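Long-range contacts in endoglucanase (Humicola insolens, PDB 1DYS), which hydrolyses internal beta-1,4-glucosidic linkages of cellulose as a family 6 glycoside hydrolase, contributing to the recycling of plant biomass: residues T196-A201 with R255-P260; G82-N87 with L136-I141; V270-A275 with V285-F290; P225-N230 with S240-R245. One frame throughout, in Å; residues are numbered along the deposited sequence.

Contact 1: residues T196-A201 with R255-P260; sequences TAQEVA and RQRGLP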
loop_
_atom_site.group_PDB
_atom_site.type_symbol
_atom_site.label_atom_id
_atom_site.label_comp_id
_atom_site.label_asym_id
_atom_site.label_seq_id
_atom_site.Cartn_x
_atom_site.Cartn_y
_atom_site.Cartn_z
ATOM N N THR A 196 -8.163 14.590 -24.656
ATOM C CA THR A 196 -8.675 13.343 -24.074
ATOM C C THR A 196 -9.178 12.378 -25.123
ATOM O O THR A 196 -8.888 11.174 -25.143
ATOM C CB THR A 196 -9.815 13.653 -23.074
ATOM O OG1 THR A 196 -9.222 14.511 -22.088
ATOM C CG2 THR A 196 -10.323 12.392 -22.412
ATOM N N ALA A 197 -9.940 12.873 -26.117
ATOM C CA ALA A 197 -10.404 12.000 -27.185
ATOM C C ALA A 197 -9.287 11.435 -28.039
ATOM O O ALA A 197 -9.383 10.307 -28.514
ATOM C CB ALA A 197 -11.399 12.755 -28.084
ATOM N N GLN A 198 -8.223 12.218 -28.230
ATOM C CA GLN A 198 -7.070 11.802 -29.013
ATOM C C GLN A 198 -6.367 10.635 -28.320
ATOM O O GLN A 198 -5.944 9.663 -28.940
ATOM C CB GLN A 198 -6.097 12.978 -29.220
ATOM C CG GLN A 198 -4.878 12.572 -30.072
ATOM C CD GLN A 198 -5.412 12.134 -31.439
ATOM O OE1 GLN A 198 -6.050 12.970 -32.082
ATOM N NE2 GLN A 198 -5.210 10.890 -31.848
ATOM N N GLU A 199 -6.253 10.772 -26.989
ATOM C CA GLU A 199 -5.643 9.694 -26.197
ATOM C C GLU A 199 -6.412 8.401 -26.331
ATOM O O GLU A 199 -5.810 7.326 -26.502
ATOM C CB GLU A 199 -5.529 10.120 -24.739
ATOM C CG GLU A 199 -4.294 9.636 -24.006
ATOM C CD GLU A 199 -3.021 9.551 -24.815
ATOM O OE1 GLU A 199 -2.716 10.402 -25.664
ATOM O OE2 GLU A 199 -2.284 8.556 -24.558
ATOM N N VAL A 200 -7.744 8.441 -26.231
ATOM C CA VAL A 200 -8.572 7.263 -26.427
ATOM C C VAL A 200 -8.407 6.726 -27.847
ATOM O O VAL A 200 -8.315 5.519 -28.024
ATOM C CB VAL A 200 -10.037 7.641 -26.112
ATOM C CG1 VAL A 200 -10.986 6.538 -26.487
ATOM C CG2 VAL A 200 -10.175 8.025 -24.633
ATOM N N ALA A 201 -8.390 7.635 -28.847
ATOM C CA ALA A 201 -8.233 7.106 -30.205
ATOM C C ALA A 201 -6.892 6.366 -30.328
ATOM O O ALA A 201 -6.874 5.288 -30.931
ATOM C CB ALA A 201 -8.385 8.148 -31.293
ATOM N N ARG A 255 -17.928 11.169 -30.717
ATOM C CA ARG A 255 -18.858 10.951 -31.818
ATOM C C ARG A 255 -18.358 11.469 -33.147
ATOM O O ARG A 255 -18.433 10.821 -34.191
ATOM C CB ARG A 255 -20.158 11.663 -31.399
ATOM C CG ARG A 255 -21.175 11.692 -32.528
ATOM C CD ARG A 255 -22.507 12.174 -32.002
ATOM N NE ARG A 255 -22.995 11.342 -30.905
ATOM C CZ ARG A 255 -23.178 11.762 -29.668
ATOM N NH1 ARG A 255 -22.868 13.017 -29.345
ATOM N NH2 ARG A 255 -23.625 10.979 -28.709
ATOM N N GLN A 256 -17.756 12.658 -33.142
ATOM C CA GLN A 256 -17.179 13.337 -34.268
ATOM C C GLN A 256 -15.930 12.651 -34.807
ATOM O O GLN A 256 -15.458 12.956 -35.909
ATOM C CB GLN A 256 -16.765 14.767 -33.897
ATOM C CG GLN A 256 -17.883 15.779 -33.923
ATOM C CD GLN A 256 -18.877 15.507 -35.043
ATOM O OE1 GLN A 256 -20.057 15.309 -34.773
ATOM N NE2 GLN A 256 -18.380 15.436 -36.269
ATOM N N ARG A 257 -15.338 11.774 -33.998
ATOM C CA ARG A 257 -14.162 11.025 -34.412
ATOM C C ARG A 257 -14.585 9.576 -34.661
ATOM O O ARG A 257 -13.806 8.654 -34.908
ATOM C CB ARG A 257 -13.021 11.098 -33.411
ATOM C CG ARG A 257 -12.503 12.493 -33.061
ATOM C CD ARG A 257 -11.691 12.379 -31.774
ATOM N NE ARG A 257 -10.858 13.509 -31.447
ATOM C CZ ARG A 257 -9.533 13.602 -31.540
ATOM N NH1 ARG A 257 -8.782 12.631 -32.029
ATOM N NH2 ARG A 257 -8.978 14.741 -31.140
ATOM N N GLY A 258 -15.884 9.335 -34.505
ATOM C CA GLY A 258 -16.536 8.050 -34.652
ATOM C C GLY A 258 -16.163 6.960 -33.661
ATOM O O GLY A 258 -16.031 5.771 -33.945
ATOM N N LEU A 259 -15.928 7.352 -32.422
ATOM C CA LEU A 259 -15.524 6.433 -31.342
ATOM C C LEU A 259 -16.678 6.309 -30.373
ATOM O O LEU A 259 -17.646 7.078 -30.490
ATOM C CB LEU A 259 -14.345 7.092 -30.626
ATOM C CG LEU A 259 -13.064 7.368 -31.416
ATOM C CD1 LEU A 259 -12.123 8.261 -30.628
ATOM C CD2 LEU A 259 -12.352 6.079 -31.801
ATOM N N PRO A 260 -16.640 5.364 -29.455
ATOM C CA PRO A 260 -17.649 5.118 -28.450
ATOM C C PRO A 260 -17.940 6.343 -27.599
ATOM O O PRO A 260 -17.149 7.263 -27.485
ATOM C CB PRO A 260 -17.231 3.920 -27.584
ATOM C CG PRO A 260 -15.833 3.673 -28.052
ATOM C CD PRO A 260 -15.522 4.414 -29.323
HETATM O O HOH W 1 -6.398 16.072 -31.070
#
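R257 has the largest share of this contact, with L259 next, and reaches from the loop behind helix 243-255 to the flank of helix 190-207. Its CG is anti to the carbonyl carbon (chi1 -58°) and the chain runs extended from CG to NE, which brings NE to 3.5 Å from A197 CB and lays one guanidinium face over the A197-Q198 peptide link. From there NH1 donates to Q198 OE1 at 2.8 Å, nearly straight at 177°. The oxygen lies in the guanidinium plane, yet NH1 meets it from above the amide plane, not on a lone pair. A water that accepts from R257 NH2 donates to the same oxygen, and NH2 also forms a salt bridge with E194, one turn back on the helix.

Next to this polar group, L259 CD1 packs 3.8 Å from A201 CB. G258 ends helix 243-255 in a Schellman motif, turning the chain so that L259 faces helix 190-207. Polar grip and apolar patch together fasten this loop to helix 190-207 at the surface of the alpha/beta barrel, M254 on A197 joins helix to helix, and the well-partnered guanidinium would be expected to keep its positive charge.

Contact 2: residues G82-N87 with L136-I141; sequences GLVLYN and LEPDAI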
loop_
_atom_site.group_PDB
_atom_site.type_symbol
_atom_site.label_atom_id
_atom_site.label_comp_id
_atom_site.label_asym_id
_atom_site.label_seq_id
_atom_site.Cartn_x
_atom_site.Cartn_y
_atom_site.Cartn_z
ATOM N N GLY A 82 -19.355 -5.326 -11.201
ATOM C CA GLY A 82 -18.418 -4.250 -11.573
ATOM C C GLY A 82 -17.040 -4.657 -11.027
ATOM O O GLY A 82 -16.920 -4.960 -9.839
ATOM N N LEU A 83 -16.041 -4.568 -11.926
ATOM C CA LEU A 83 -14.650 -4.853 -11.526
ATOM C C LEU A 83 -13.785 -3.651 -11.932
ATOM O O LEU A 83 -13.989 -3.123 -13.026
ATOM C CB LEU A 83 -14.063 -6.088 -12.220
ATOM C CG LEU A 83 -14.777 -7.407 -11.888
ATOM C CD1 LEU A 83 -14.120 -8.523 -12.722
ATOM C CD2 LEU A 83 -14.716 -7.696 -10.411
ATOM N N VAL A 84 -12.798 -3.311 -11.106
ATOM C CA VAL A 84 -11.893 -2.200 -11.465
ATOM C C VAL A 84 -10.536 -2.856 -11.797
ATOM O O VAL A 84 -10.026 -3.569 -10.956
ATOM C CB VAL A 84 -11.688 -1.206 -10.312
ATOM C CG1 VAL A 84 -10.917 0.002 -10.860
ATOM C CG2 VAL A 84 -13.039 -0.712 -9.775
ATOM N N LEU A 85 -10.104 -2.713 -13.040
ATOM C CA LEU A 85 -8.817 -3.298 -13.473
ATOM C C LEU A 85 -7.841 -2.151 -13.264
ATOM O O LEU A 85 -7.898 -1.131 -13.977
ATOM C CB LEU A 85 -8.978 -3.717 -14.942
ATOM C CG LEU A 85 -7.808 -4.513 -15.519
ATOM C CD1 LEU A 85 -8.334 -5.466 -16.581
ATOM C CD2 LEU A 85 -6.755 -3.574 -16.076
ATOM N N TYR A 86 -6.990 -2.309 -12.245
ATOM C CA TYR A 86 -6.149 -1.192 -11.815
ATOM C C TYR A 86 -4.781 -1.650 -11.328
ATOM O O TYR A 86 -4.595 -1.762 -10.123
ATOM C CB TYR A 86 -6.899 -0.429 -10.704
ATOM C CG TYR A 86 -6.278 0.760 -10.060
ATOM C CD1 TYR A 86 -5.757 1.829 -10.784
ATOM C CD2 TYR A 86 -6.188 0.868 -8.663
ATOM C CE1 TYR A 86 -5.217 2.968 -10.189
ATOM C CE2 TYR A 86 -5.636 1.966 -8.048
ATOM C CZ TYR A 86 -5.146 3.017 -8.808
ATOM O OH TYR A 86 -4.601 4.109 -8.162
ATOM N N ASN A 87 -3.893 -1.934 -12.274
ATOM C CA ASN A 87 -2.515 -2.311 -11.848
ATOM C C ASN A 87 -1.492 -1.883 -12.871
ATOM O O ASN A 87 -0.431 -2.538 -13.060
ATOM C CB ASN A 87 -2.495 -3.809 -11.572
ATOM C CG ASN A 87 -1.313 -4.197 -10.675
ATOM O OD1 ASN A 87 -0.717 -3.361 -9.997
ATOM N ND2 ASN A 87 -0.986 -5.475 -10.682
ATOM N N LEU A 136 -11.520 0.335 -16.742
ATOM C CA LEU A 136 -10.116 0.170 -17.030
ATOM C C LEU A 136 -9.280 1.361 -16.582
ATOM O O LEU A 136 -9.310 2.474 -17.067
ATOM C CB LEU A 136 -9.846 0.004 -18.527
ATOM C CG LEU A 136 -10.592 -1.143 -19.202
ATOM C CD1 LEU A 136 -10.610 -0.869 -20.694
ATOM C CD2 LEU A 136 -9.933 -2.465 -18.841
ATOM N N GLU A 137 -8.369 1.045 -15.673
ATOM C CA GLU A 137 -7.306 1.874 -15.162
ATOM C C GLU A 137 -7.617 3.325 -14.862
ATOM O O GLU A 137 -7.297 4.314 -15.557
ATOM C CB GLU A 137 -6.126 1.816 -16.173
ATOM C CG GLU A 137 -5.507 0.426 -16.324
ATOM C CD GLU A 137 -4.760 -0.068 -15.068
ATOM O OE1 GLU A 137 -4.506 0.745 -14.164
ATOM O OE2 GLU A 137 -4.375 -1.238 -15.082
ATOM N N PRO A 138 -8.285 3.544 -13.751
ATOM C CA PRO A 138 -8.643 4.851 -13.226
ATOM C C PRO A 138 -7.454 5.809 -13.286
ATOM O O PRO A 138 -6.305 5.551 -12.967
ATOM C CB PRO A 138 -9.080 4.615 -11.778
ATOM C CG PRO A 138 -9.623 3.197 -11.886
ATOM C CD PRO A 138 -8.706 2.445 -12.841
ATOM N N ASP A 139 -7.725 7.011 -13.780
ATOM C CA ASP A 139 -6.886 8.160 -13.963
ATOM C C ASP A 139 -5.744 7.965 -14.954
ATOM O O ASP A 139 -4.940 8.884 -15.037
ATOM C CB ASP A 139 -6.318 8.721 -12.635
ATOM C CG ASP A 139 -7.448 9.263 -11.789
ATOM O OD1 ASP A 139 -8.471 9.681 -12.416
ATOM O OD2 ASP A 139 -7.337 9.326 -10.543
ATOM N N ALA A 140 -5.595 6.809 -15.614
ATOM C CA ALA A 140 -4.424 6.640 -16.496
ATOM C C ALA A 140 -4.482 7.679 -17.616
ATOM O O ALA A 140 -3.475 8.291 -17.884
ATOM C CB ALA A 140 -4.361 5.229 -17.075
ATOM N N ILE A 141 -5.624 7.779 -18.281
ATOM C CA ILE A 141 -5.696 8.799 -19.370
ATOM C C ILE A 141 -5.486 10.201 -18.890
ATOM O O ILE A 141 -4.825 11.025 -19.552
ATOM C CB ILE A 141 -7.017 8.573 -20.100
ATOM C CG1 ILE A 141 -6.897 7.253 -20.872
ATOM C CG2 ILE A 141 -7.331 9.714 -21.076
ATOM C CD1 ILE A 141 -8.198 6.862 -21.532
#
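E137 OE2 is held by two hydrogen bonds: N87 N donates to its syn lone pair at 2.9 Å (161°), and the hydroxyl of Y112, from helix 108-126, supplies the second. To get there the E137 chain leaves with CG anti to the carbonyl carbon and bends at chi2 (-68°), curling over the end of strand 79-85. The same residue is fixed through its backbone, for E137 N donates to L85 O at 2.8 Å, nearly along the C=O axis. An alanine here would remove the carboxylate and would probably leave N87 N and the Y112 hydroxyl without these buried partners, loosening the chain beyond the strand.

L85 and L136 form a parallel bridge between neighbouring strands of the barrel, and their side chains lie side by side, with CD1 of L85 4.1 Å from CD2 of L136. Beyond the bridge P138 wedges in: its CG touches V84 CG1 at 3.6 Å, and its CD lies 3.6 Å from Y86 CD1. A type II turn from E137 to A140 then brings D139, very probably a catalytic proton donor, to the N-cap position of helix 140-146.

Y86 leads to the second acid, since its OH is hydrogen-bonded to D92, also probably a proton donor. Although burial would tend to raise the pKa of E137, the donors at OE2, with a weak one from L88 N at OE1, would probably favour the ionised form, and E137 reads as a second-shell anchor for the chain beyond strands 79-85 and 132-136, which leads to both acids.

Contact 3: residues V270-A275 with V285-F290; sequences VALSGA and VNPAGF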
loop_
_atom_site.group_PDB
_atom_site.type_symbol
_atom_site.label_atom_id
_atom_site.label_comp_id
_atom_site.label_asym_id
_atom_site.label_seq_id
_atom_site.Cartn_x
_atom_site.Cartn_y
_atom_site.Cartn_z
ATOM N N VAL A 270 -20.426 12.153 -2.830
ATOM C CA VAL A 270 -20.682 13.445 -3.442
ATOM C C VAL A 270 -20.391 14.544 -2.407
ATOM O O VAL A 270 -20.928 14.490 -1.309
ATOM C CB VAL A 270 -22.149 13.543 -3.919
ATOM C CG1 VAL A 270 -22.362 14.915 -4.571
ATOM C CG2 VAL A 270 -22.499 12.492 -4.960
ATOM N N ALA A 271 -19.551 15.487 -2.812
ATOM C CA ALA A 271 -19.241 16.612 -1.936
ATOM C C ALA A 271 -20.488 17.473 -1.775
ATOM O O ALA A 271 -21.279 17.689 -2.703
ATOM C CB ALA A 271 -18.134 17.431 -2.603
ATOM N N LEU A 272 -20.654 17.964 -0.557
ATOM C CA LEU A 272 -21.721 18.870 -0.191
ATOM C C LEU A 272 -21.137 20.280 -0.266
ATOM O O LEU A 272 -19.940 20.479 -0.542
ATOM C CB LEU A 272 -22.260 18.607 1.221
ATOM C CG LEU A 272 -22.465 17.123 1.577
ATOM C CD1 LEU A 272 -22.869 16.916 3.033
ATOM C CD2 LEU A 272 -23.522 16.490 0.681
ATOM N N SER A 273 -22.042 21.238 -0.050
ATOM C CA SER A 273 -21.677 22.642 -0.157
ATOM C C SER A 273 -20.422 23.000 0.618
ATOM O O SER A 273 -20.355 22.739 1.846
ATOM C CB SER A 273 -22.776 23.540 0.412
ATOM O OG SER A 273 -24.057 22.955 0.462
ATOM N N GLY A 274 -19.470 23.615 -0.060
ATOM C CA GLY A 274 -18.262 24.093 0.583
ATOM C C GLY A 274 -17.219 23.103 0.993
ATOM O O GLY A 274 -16.237 23.418 1.697
ATOM N N ALA A 275 -17.359 21.867 0.519
ATOM C CA ALA A 275 -16.388 20.846 0.934
ATOM C C ALA A 275 -15.028 21.094 0.325
ATOM O O ALA A 275 -14.021 20.674 0.907
ATOM C CB ALA A 275 -16.899 19.451 0.610
ATOM N N VAL A 285 -12.459 13.950 1.150
ATOM C CA VAL A 285 -13.152 15.248 1.098
ATOM C C VAL A 285 -14.364 15.231 1.993
ATOM O O VAL A 285 -15.172 14.318 2.072
ATOM C CB VAL A 285 -13.447 15.630 -0.364
ATOM C CG1 VAL A 285 -14.446 16.765 -0.529
ATOM C CG2 VAL A 285 -12.115 15.917 -1.015
ATOM N N ASN A 286 -14.510 16.341 2.731
ATOM C CA ASN A 286 -15.637 16.428 3.672
ATOM C C ASN A 286 -16.048 17.896 3.809
ATOM O O ASN A 286 -15.223 18.794 3.723
ATOM C CB ASN A 286 -15.274 15.804 5.003
ATOM C CG ASN A 286 -14.085 16.519 5.634
ATOM O OD1 ASN A 286 -14.239 17.438 6.450
ATOM N ND2 ASN A 286 -12.877 16.128 5.221
ATOM N N PRO A 287 -17.340 18.094 4.010
ATOM C CA PRO A 287 -18.373 17.097 4.121
ATOM C C PRO A 287 -18.797 16.419 2.829
ATOM O O PRO A 287 -18.777 17.041 1.765
ATOM C CB PRO A 287 -19.661 17.809 4.627
ATOM C CG PRO A 287 -19.329 19.268 4.482
ATOM C CD PRO A 287 -17.874 19.466 4.140
ATOM N N ALA A 288 -19.123 15.140 2.950
ATOM C CA ALA A 288 -19.620 14.407 1.768
ATOM C C ALA A 288 -20.690 13.398 2.183
ATOM O O ALA A 288 -20.803 13.021 3.350
ATOM C CB ALA A 288 -18.469 13.684 1.068
ATOM N N GLY A 289 -21.501 12.988 1.191
ATOM C CA GLY A 289 -22.506 11.989 1.507
ATOM C C GLY A 289 -22.460 10.864 0.469
ATOM O O GLY A 289 -21.918 11.076 -0.631
ATOM N N PHE A 290 -23.034 9.733 0.872
ATOM C CA PHE A 290 -23.266 8.686 -0.134
ATOM C C PHE A 290 -24.154 9.303 -1.231
ATOM O O PHE A 290 -25.146 10.034 -0.940
ATOM C CB PHE A 290 -24.029 7.497 0.375
ATOM C CG PHE A 290 -23.327 6.602 1.353
ATOM C CD1 PHE A 290 -22.060 6.117 1.013
ATOM C CD2 PHE A 290 -23.901 6.153 2.522
ATOM C CE1 PHE A 290 -21.397 5.253 1.849
ATOM C CE2 PHE A 290 -23.244 5.288 3.368
ATOM C CZ PHE A 290 -21.970 4.843 3.036
HETATM O O HOH W 2 -15.103 22.006 4.063
HETATM O O HOH W 3 -12.620 18.582 2.264
#
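A275 CB packs 3.7 Å from P287 CD and 3.8 Å from V285 CG1, with P287 O pressing in at 3.3 Å. On the other flank of P287, L272 takes over: its CD1 comes obliquely against P287 CB at 3.7 Å, while CG rests near the A288 CA and CD2 reaches toward the G289 backbone.

Three backbone bonds zip the segments together. V270 and G289 make a reciprocal hydrogen-bonded pair, V270 N to G289 O at 2.9 Å and G289 N to V270 O at 3.0 Å. Next comes the non-hydrogen-bonded pair of A271 and A288, then L272 N donates almost straight (174°) to P287 O, though from above the carbonyl plane. This is a short two-stranded antiparallel ribbon apart from the parallel barrel sheet, and the loop between its strands holds W282, a probable substrate-binding residue.

Two features shape the end of the ribbon where A275 lies opposite N286. A type II turn from L272 to A275, with G274 at positive phi (74°), folds A275 back toward the other strand, and a cis peptide before P287 bends the partner chain to meet it. Two waters bridge the gap there, one donating to G274 O and N286 O, the other donating to A275 O and accepting from N286 N.

Further out, V285 is gripped on both backbone sides: its N donates to Y223 OH and its O accepts from Y334 OH of helix 332-340. N286 ND2 is held by the carbonyls of N284 and G320.

Contact 4: residues P225-N230 with S240-R245; sequences PYSTSN and SPDESR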
loop_
_atom_site.group_PDB
_atom_site.type_symbol
_atom_site.label_atom_id
_atom_site.label_comp_id
_atom_site.label_asym_id
_atom_site.label_seq_id
_atom_site.Cartn_x
_atom_site.Cartn_y
_atom_site.Cartn_z
ATOM N N PRO A 225 -20.839 16.177 -8.416
ATOM C CA PRO A 225 -22.245 15.829 -8.527
ATOM C C PRO A 225 -22.540 15.410 -9.952
ATOM O O PRO A 225 -21.896 15.878 -10.888
ATOM C CB PRO A 225 -22.982 17.151 -8.193
ATOM C CG PRO A 225 -21.973 18.157 -8.664
ATOM C CD PRO A 225 -20.559 17.592 -8.548
ATOM N N TYR A 226 -23.477 14.481 -10.090
ATOM C CA TYR A 226 -23.935 14.022 -11.387
ATOM C C TYR A 226 -24.626 15.187 -12.103
ATOM O O TYR A 226 -24.215 15.609 -13.168
ATOM C CB TYR A 226 -24.888 12.831 -11.263
ATOM C CG TYR A 226 -25.457 12.425 -12.609
ATOM C CD1 TYR A 226 -24.650 11.892 -13.596
ATOM C CD2 TYR A 226 -26.802 12.573 -12.890
ATOM C CE1 TYR A 226 -25.130 11.520 -14.836
ATOM C CE2 TYR A 226 -27.305 12.203 -14.126
ATOM C CZ TYR A 226 -26.482 11.679 -15.091
ATOM O OH TYR A 226 -26.959 11.321 -16.321
ATOM N N SER A 227 -25.660 15.770 -11.487
ATOM C CA SER A 227 -26.403 16.818 -12.193
ATOM C C SER A 227 -26.858 17.917 -11.231
ATOM O O SER A 227 -27.532 17.554 -10.266
ATOM C CB SER A 227 -27.647 16.179 -12.835
ATOM O OG SER A 227 -28.385 17.127 -13.598
ATOM N N THR A 228 -26.427 19.133 -11.501
ATOM C CA THR A 228 -26.872 20.240 -10.650
ATOM C C THR A 228 -26.865 21.548 -11.420
ATOM O O THR A 228 -26.088 21.881 -12.301
ATOM C CB THR A 228 -26.113 20.364 -9.327
ATOM O OG1 THR A 228 -26.512 21.599 -8.683
ATOM C CG2 THR A 228 -24.620 20.452 -9.508
ATOM N N SER A 229 -27.836 22.398 -11.023
ATOM C CA SER A 229 -27.984 23.719 -11.596
ATOM C C SER A 229 -27.204 24.742 -10.776
ATOM O O SER A 229 -27.156 25.926 -11.101
ATOM C CB SER A 229 -29.434 24.202 -11.665
ATOM O OG SER A 229 -30.149 23.762 -10.530
ATOM N N ASN A 230 -26.589 24.291 -9.681
ATOM C CA ASN A 230 -25.781 25.121 -8.813
ATOM C C ASN A 230 -24.391 24.564 -8.546
ATOM O O ASN A 230 -24.049 24.239 -7.404
ATOM C CB ASN A 230 -26.513 25.243 -7.442
ATOM C CG ASN A 230 -28.016 25.077 -7.478
ATOM O OD1 ASN A 230 -28.730 25.993 -7.911
ATOM N ND2 ASN A 230 -28.542 23.920 -7.074
ATOM N N SER A 240 -17.934 21.631 -18.410
ATOM C CA SER A 240 -18.263 20.400 -17.749
ATOM C C SER A 240 -18.349 20.510 -16.240
ATOM O O SER A 240 -17.607 19.840 -15.523
ATOM C CB SER A 240 -17.067 19.447 -18.036
ATOM O OG SER A 240 -17.014 19.177 -19.423
ATOM N N PRO A 241 -19.225 21.342 -15.721
ATOM C CA PRO A 241 -19.395 21.614 -14.313
ATOM C C PRO A 241 -20.124 20.588 -13.485
ATOM O O PRO A 241 -20.167 20.731 -12.261
ATOM C CB PRO A 241 -20.071 23.009 -14.228
ATOM C CG PRO A 241 -20.988 22.837 -15.424
ATOM C CD PRO A 241 -20.175 22.160 -16.502
ATOM N N ASP A 242 -20.636 19.542 -14.116
ATOM C CA ASP A 242 -21.162 18.380 -13.410
ATOM C C ASP A 242 -20.846 17.195 -14.317
ATOM O O ASP A 242 -20.366 17.425 -15.454
ATOM C CB ASP A 242 -22.592 18.506 -12.953
ATOM C CG ASP A 242 -23.589 18.744 -14.051
ATOM O OD1 ASP A 242 -23.226 18.509 -15.219
ATOM O OD2 ASP A 242 -24.724 19.173 -13.741
ATOM N N GLU A 243 -20.949 15.988 -13.770
ATOM C CA GLU A 243 -20.559 14.800 -14.522
ATOM C C GLU A 243 -21.487 14.493 -15.671
ATOM O O GLU A 243 -21.052 13.940 -16.685
ATOM C CB GLU A 243 -20.342 13.650 -13.541
ATOM C CG GLU A 243 -19.173 13.994 -12.600
ATOM C CD GLU A 243 -17.840 13.953 -13.344
ATOM O OE1 GLU A 243 -17.545 12.853 -13.853
ATOM O OE2 GLU A 243 -17.160 14.974 -13.474
ATOM N N SER A 244 -22.771 14.848 -15.532
ATOM C CA SER A 244 -23.703 14.658 -16.639
ATOM C C SER A 244 -23.230 15.527 -17.801
ATOM O O SER A 244 -23.209 15.007 -18.920
ATOM C CB SER A 244 -25.126 15.041 -16.244
ATOM O OG SER A 244 -25.964 14.873 -17.396
ATOM N N ARG A 245 -22.830 16.786 -17.579
ATOM C CA ARG A 245 -22.377 17.593 -18.712
ATOM C C ARG A 245 -20.996 17.157 -19.182
ATOM O O ARG A 245 -20.667 17.191 -20.366
ATOM C CB ARG A 245 -22.450 19.090 -18.465
ATOM C CG ARG A 245 -23.937 19.518 -18.520
ATOM C CD ARG A 245 -24.016 20.945 -17.997
ATOM N NE ARG A 245 -24.168 20.948 -16.531
ATOM C CZ ARG A 245 -24.293 22.099 -15.869
ATOM N NH1 ARG A 245 -24.234 23.238 -16.569
ATOM N NH2 ARG A 245 -24.461 22.116 -14.560
HETATM O O HOH W 4 -26.789 18.401 -15.531
#
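Both carboxylate oxygens of D242 are doubly gripped, and its CG sits in the crowded position between backbone N and carbonyl carbon (chi1 59°). OD1 accepts from R245 N at 2.9 Å and from R245 NE; OD2 accepts from R245 NH2 and, on its anti lone pair, from T228 N at 2.8 Å. R245 thus holds the group in a side-on salt bridge through NE and NH2, reaching it from above the carboxylate plane. A water donates to OD2 as well and joins it to S227 OG.

The bond from R245 N makes D242 the N-cap of helix 243-255. The loop supplies the rest of the cap: E243 N donates to P225 O at 3.0 Å (174°), and S244 N to Y226 O at 2.9 Å, so N-H groups of the first turn are met by main-chain carbonyls from 225-230. An alanine in place of D242 would lose the acceptors for R245 and T228 N, and would probably fray the helix start and let the loop drift from it.

Y226, its CG anti to the backbone N, carries its ring alongside S244 in the first turn, where S244 CB lies over one face in a CH-pi contact, 3.9 Å from the ring centroid and 18° off the normal. The hydroxyl of Y226 is hydrogen-bonded to T298 O, and S244 OG to N300 ND2. E243 turns its carboxylate away from 225-230, toward G184 N, N224 ND2 and S218 OG, near the probable substrate-binding N183. T228, whose N binds D242, also closes an ST turn, its OG1 accepting from N230 N.

Overall arrangement
Contact 2 lies deepest, its centre about 7 Å from the centre of the chain, at the probable catalytic acids. From its far end I141 CD1 touches V200 CG2 at 3.9 Å, linking it to contact 1 on the surface, away from the annotated sites, with centres about 18 Å apart. Contacts 3 and 4 form a second pair, centres about 15 Å apart, meeting where V270 CG1 lies 4.1 Å from P225 CA; both lie near probable substrate-binding residues, W282 and N222 for contact 3, N183 for contact 4. Between the pairs, contacts 2 and 4 stay about 10 Å apart at their nearest atoms. Along the chain contact 4 falls between the two segments of contact 1, at whose second segment helix 243-255 ends.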